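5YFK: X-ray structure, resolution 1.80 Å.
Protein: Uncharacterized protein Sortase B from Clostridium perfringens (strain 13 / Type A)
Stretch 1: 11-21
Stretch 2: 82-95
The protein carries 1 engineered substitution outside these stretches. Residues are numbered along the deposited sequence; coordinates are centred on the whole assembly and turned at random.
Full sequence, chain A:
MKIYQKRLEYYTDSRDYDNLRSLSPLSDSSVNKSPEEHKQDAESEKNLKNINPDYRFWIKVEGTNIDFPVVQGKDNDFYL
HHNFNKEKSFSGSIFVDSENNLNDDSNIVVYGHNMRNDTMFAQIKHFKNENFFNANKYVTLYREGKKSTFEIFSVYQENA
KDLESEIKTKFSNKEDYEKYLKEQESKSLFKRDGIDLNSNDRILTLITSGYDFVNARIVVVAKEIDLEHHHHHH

Stretch 1, residues 11-21: YTDSRDYDNLR
Stretch 2 (82-95) HNFNKEKSFSGSIF

Two points of register set this contact: the CA atoms of Asp-13 and Ser-91 lie 6.2 Å apart, those of Tyr-17 and Phe-84 6.9 Å. Stretch 1 is extended at Thr-12 (phi/psi -159/-162) and becomes helical by Asp-16; stretch 2 is mostly loop, with a type I turn from Asn-83 to Lys-86.

Asp-13 points toward stretch 2 with chi1 at -31°, between wells, and its OD1 gathers donors. Ser-91 N (3.0 Å, 153°) and Ser-91 OG (3.1 Å, chi1 m) both donate to Asp-13 OD1, Ser-89 OG adds a weak bond to Asp-13 OD1 at 3.4 Å, and Thr-12 OG1 donates to Asp-13 OD1 from its own stretch at 2.8 Å. The other oxygen, Asp-13 OD2, accepts from a water (3.3 Å) that also donates to Lys-88 O (2.6 Å). Ser-89 OG, chi1 t, accepts from Gly-92 N at 3.0 Å; Gly-92 itself has positive phi (62/-148).

Tyr-17 starts sideways, chi1 -141°, but its end reaches in, and Ile-94 N donates to Tyr-17 OH (3.0 Å, 166°). Phe-84, chi1 t, supplies the apolar packing: its CB lies 3.9 Å from Tyr-17 CE1, its CD2 3.6 Å from Leu-20 CD1.

Asn-83, chi1 p, closes its loop: Glu-87 N donates to Asn-83 OD1 (2.8 Å), and Asn-83 ND2 to Glu-87 OE1 (3.0 Å).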

# COMPACT_ATOMS: atom_id res chain seq x y z
N TYR A 11 -18.79 -9.53 -9.59
CA TYR A 11 -17.79 -10.32 -10.30
C TYR A 11 -17.03 -9.41 -11.25
O TYR A 11 -17.63 -8.57 -11.91
CB TYR A 11 -18.46 -11.45 -11.10
CG TYR A 11 -17.50 -12.42 -11.75
CD1 TYR A 11 -17.11 -13.58 -11.09
CD2 TYR A 11 -16.93 -12.15 -12.99
CE1 TYR A 11 -16.17 -14.44 -11.65
CE2 TYR A 11 -16.04 -13.03 -13.58
CZ TYR A 11 -15.65 -14.17 -12.89
OH TYR A 11 -14.78 -15.06 -13.46
N THR A 12 -15.72 -9.58 -11.35
CA THR A 12 -14.89 -8.53 -11.91
C THR A 12 -13.55 -9.09 -12.41
O THR A 12 -13.46 -10.29 -12.73
CB THR A 12 -14.72 -7.39 -10.89
OG1 THR A 12 -14.25 -6.21 -11.54
CG2 THR A 12 -13.78 -7.80 -9.76
N ASP A 13 -12.56 -8.22 -12.59
CA ASP A 13 -11.41 -8.50 -13.47
C ASP A 13 -10.29 -9.30 -12.78
O ASP A 13 -9.14 -9.28 -13.23
CB ASP A 13 -10.83 -7.19 -14.03
CG ASP A 13 -11.89 -6.10 -14.21
OD1 ASP A 13 -12.18 -5.39 -13.23
OD2 ASP A 13 -12.41 -5.93 -15.34
N SER A 14 -10.66 -10.15 -11.82
CA SER A 14 -9.74 -10.62 -10.78
C SER A 14 -8.72 -11.63 -11.32
O SER A 14 -7.63 -11.79 -10.76
CB SER A 14 -10.54 -11.26 -9.63
OG SER A 14 -9.76 -11.40 -8.44
N ARG A 15 -9.07 -12.32 -12.40
CA ARG A 15 -8.43 -13.60 -12.73
C ARG A 15 -7.01 -13.41 -13.26
O ARG A 15 -6.11 -14.18 -12.92
CB ARG A 15 -9.28 -14.35 -13.77
CG ARG A 15 -8.95 -15.83 -13.88
CD ARG A 15 -9.77 -16.49 -14.97
NE ARG A 15 -9.05 -17.60 -15.60
CZ ARG A 15 -8.05 -17.46 -16.47
NH1 ARG A 15 -7.61 -16.25 -16.78
NH2 ARG A 15 -7.48 -18.54 -17.00
N ASP A 16 -6.82 -12.41 -14.12
CA ASP A 16 -5.50 -12.11 -14.66
C ASP A 16 -4.59 -11.63 -13.54
O ASP A 16 -3.49 -12.17 -13.36
CB ASP A 16 -5.60 -11.02 -15.74
CG ASP A 16 -6.64 -11.34 -16.80
OD1 ASP A 16 -7.16 -10.39 -17.43
OD2 ASP A 16 -6.95 -12.53 -17.01
N TYR A 17 -5.09 -10.69 -12.75
CA TYR A 17 -4.35 -10.11 -11.63
C TYR A 17 -4.17 -11.16 -10.52
O TYR A 17 -3.97 -10.81 -9.36
CB TYR A 17 -5.09 -8.86 -11.09
CG TYR A 17 -4.22 -7.68 -10.66
CD1 TYR A 17 -4.17 -6.51 -11.42
CD2 TYR A 17 -3.67 -7.64 -9.39
CE1 TYR A 17 -3.45 -5.39 -10.99
CE2 TYR A 17 -2.97 -6.53 -8.93
CZ TYR A 17 -2.85 -5.40 -9.73
OH TYR A 17 -2.12 -4.32 -9.23
N ASP A 18 -4.21 -12.45 -10.90
CA ASP A 18 -3.94 -13.54 -9.96
C ASP A 18 -3.30 -14.78 -10.61
O ASP A 18 -2.69 -15.60 -9.93
CB ASP A 18 -5.22 -13.95 -9.23
CG ASP A 18 -5.53 -13.04 -8.06
OD1 ASP A 18 -4.71 -12.97 -7.11
OD2 ASP A 18 -6.58 -12.35 -8.11
N ASN A 19 -3.38 -14.87 -11.93
CA ASN A 19 -2.25 -15.36 -12.72
C ASN A 19 -0.92 -14.80 -12.21
O ASN A 19 0.05 -15.53 -11.99
CB ASN A 19 -2.46 -14.97 -14.19
CG ASN A 19 -1.24 -15.25 -15.04
OD1 ASN A 19 -0.31 -14.45 -15.10
ND2 ASN A 19 -1.27 -16.37 -15.76
N LEU A 20 -0.88 -13.48 -12.01
CA LEU A 20 0.34 -12.78 -11.64
C LEU A 20 0.85 -13.21 -10.28
O LEU A 20 2.01 -12.98 -9.95
CB LEU A 20 0.09 -11.27 -11.61
CG LEU A 20 -0.28 -10.64 -12.95
CD1 LEU A 20 -0.71 -9.19 -12.75
CD2 LEU A 20 0.90 -10.73 -13.91
N ARG A 21 -0.05 -13.66 -9.42
CA ARG A 21 0.29 -14.00 -8.05
C ARG A 21 1.31 -15.13 -7.99
O ARG A 21 2.08 -15.26 -7.02
CB ARG A 21 -0.97 -14.42 -7.30
CG ARG A 21 -0.88 -14.21 -5.81
CD ARG A 21 -2.26 -14.27 -5.19
NE ARG A 21 -2.23 -14.92 -3.89
CZ ARG A 21 -3.25 -15.60 -3.37
NH1 ARG A 21 -4.36 -15.78 -4.07
NH2 ARG A 21 -3.14 -16.14 -2.17
N HIS A 82 -7.25 1.11 -15.18
CA HIS A 82 -6.58 0.10 -15.97
C HIS A 82 -5.99 -0.99 -15.09
O HIS A 82 -5.56 -0.73 -13.96
CB HIS A 82 -5.48 0.70 -16.83
CG HIS A 82 -5.96 1.73 -17.81
ND1 HIS A 82 -6.20 3.04 -17.45
CD2 HIS A 82 -6.26 1.64 -19.13
CE1 HIS A 82 -6.60 3.72 -18.52
NE2 HIS A 82 -6.69 2.88 -19.53
N ASN A 83 -5.81 -2.16 -15.67
CA ASN A 83 -5.24 -3.29 -14.96
C ASN A 83 -3.75 -3.37 -15.20
O ASN A 83 -3.15 -2.40 -15.67
CB ASN A 83 -5.93 -4.60 -15.35
CG ASN A 83 -5.61 -5.04 -16.76
OD1 ASN A 83 -4.78 -4.45 -17.45
ND2 ASN A 83 -6.29 -6.08 -17.20
N PHE A 84 -3.12 -4.46 -14.77
CA PHE A 84 -1.67 -4.57 -14.83
C PHE A 84 -1.15 -4.62 -16.26
O PHE A 84 0.02 -4.28 -16.51
CB PHE A 84 -1.20 -5.82 -14.10
CG PHE A 84 0.28 -5.84 -13.87
CD1 PHE A 84 0.86 -4.99 -12.94
CD2 PHE A 84 1.09 -6.69 -14.59
CE1 PHE A 84 2.22 -5.01 -12.72
CE2 PHE A 84 2.46 -6.71 -14.38
CZ PHE A 84 3.03 -5.87 -13.45
N ASN A 85 -1.96 -5.16 -17.17
CA ASN A 85 -1.67 -5.16 -18.61
C ASN A 85 -2.04 -3.85 -19.29
O ASN A 85 -1.97 -3.75 -20.52
CB ASN A 85 -2.44 -6.29 -19.31
CG ASN A 85 -2.03 -7.66 -18.82
OD1 ASN A 85 -2.87 -8.44 -18.34
ND2 ASN A 85 -0.75 -7.97 -18.91
N LYS A 86 -2.54 -2.89 -18.52
CA LYS A 86 -2.94 -1.58 -19.02
C LYS A 86 -4.23 -1.63 -19.83
O LYS A 86 -4.59 -0.66 -20.50
CB LYS A 86 -1.81 -0.96 -19.86
CG LYS A 86 -0.52 -0.78 -19.10
CD LYS A 86 0.33 0.36 -19.64
CE LYS A 86 1.79 0.15 -19.31
NZ LYS A 86 2.66 1.15 -19.97
N GLU A 87 -4.97 -2.72 -19.69
CA GLU A 87 -6.29 -2.82 -20.28
C GLU A 87 -7.29 -2.07 -19.42
O GLU A 87 -7.12 -1.97 -18.20
CB GLU A 87 -6.68 -4.29 -20.43
CG GLU A 87 -5.71 -5.08 -21.31
CD GLU A 87 -5.66 -6.57 -21.00
OE1 GLU A 87 -6.31 -7.01 -20.02
OE2 GLU A 87 -4.92 -7.30 -21.70
N LYS A 88 -8.27 -1.45 -20.07
CA LYS A 88 -9.46 -0.95 -19.40
C LYS A 88 -9.93 -1.93 -18.33
O LYS A 88 -10.08 -3.13 -18.59
CB LYS A 88 -10.60 -0.74 -20.40
CG LYS A 88 -10.32 0.29 -21.48
CD LYS A 88 -10.31 1.71 -20.94
CE LYS A 88 -11.64 2.08 -20.28
NZ LYS A 88 -12.78 1.94 -21.22
N SER A 89 -10.22 -1.42 -17.14
CA SER A 89 -10.57 -2.29 -16.04
C SER A 89 -11.33 -1.51 -15.00
O SER A 89 -10.98 -0.37 -14.70
CB SER A 89 -9.30 -2.89 -15.42
OG SER A 89 -9.58 -3.47 -14.15
N PHE A 90 -12.30 -2.17 -14.39
CA PHE A 90 -13.05 -1.58 -13.30
C PHE A 90 -12.29 -1.69 -11.98
O PHE A 90 -12.29 -0.75 -11.20
CB PHE A 90 -14.42 -2.23 -13.20
CG PHE A 90 -15.28 -1.93 -14.39
CD1 PHE A 90 -15.20 -2.74 -15.52
CD2 PHE A 90 -15.85 -0.67 -14.53
CE1 PHE A 90 -15.84 -2.38 -16.69
CE2 PHE A 90 -16.48 -0.30 -15.70
CZ PHE A 90 -16.49 -1.16 -16.78
N SER A 91 -11.61 -2.81 -11.78
CA SER A 91 -10.85 -3.02 -10.55
C SER A 91 -9.59 -2.16 -10.54
O SER A 91 -9.04 -1.87 -9.48
CB SER A 91 -10.47 -4.48 -10.41
OG SER A 91 -11.63 -5.24 -10.15
N GLY A 92 -9.06 -1.87 -11.72
CA GLY A 92 -7.77 -1.18 -11.83
C GLY A 92 -6.61 -1.96 -11.22
O GLY A 92 -6.49 -3.18 -11.38
N SER A 93 -5.66 -1.22 -10.68
CA SER A 93 -4.43 -1.80 -10.17
C SER A 93 -4.13 -1.19 -8.81
O SER A 93 -4.72 -0.17 -8.42
CB SER A 93 -3.26 -1.56 -11.14
OG SER A 93 -3.56 -2.05 -12.44
N ILE A 94 -3.22 -1.83 -8.08
CA ILE A 94 -2.67 -1.17 -6.88
C ILE A 94 -1.50 -0.29 -7.33
O ILE A 94 -0.64 -0.74 -8.10
CB ILE A 94 -2.16 -2.19 -5.88
CG1 ILE A 94 -3.24 -3.23 -5.58
CG2 ILE A 94 -1.71 -1.49 -4.60
CD1 ILE A 94 -4.59 -2.69 -5.16
N PHE A 95 -1.56 0.99 -6.98
CA PHE A 95 -0.54 1.93 -7.48
C PHE A 95 0.01 2.87 -6.45
O PHE A 95 -0.67 3.31 -5.52
CB PHE A 95 -1.06 2.71 -8.71
CG PHE A 95 -2.25 3.58 -8.43
CD1 PHE A 95 -3.53 3.08 -8.55
CD2 PHE A 95 -2.09 4.91 -8.09
CE1 PHE A 95 -4.63 3.86 -8.24
CE2 PHE A 95 -3.19 5.72 -7.85
CZ PHE A 95 -4.46 5.21 -8.02
O HOH W 1 -10.40 -5.56 -17.88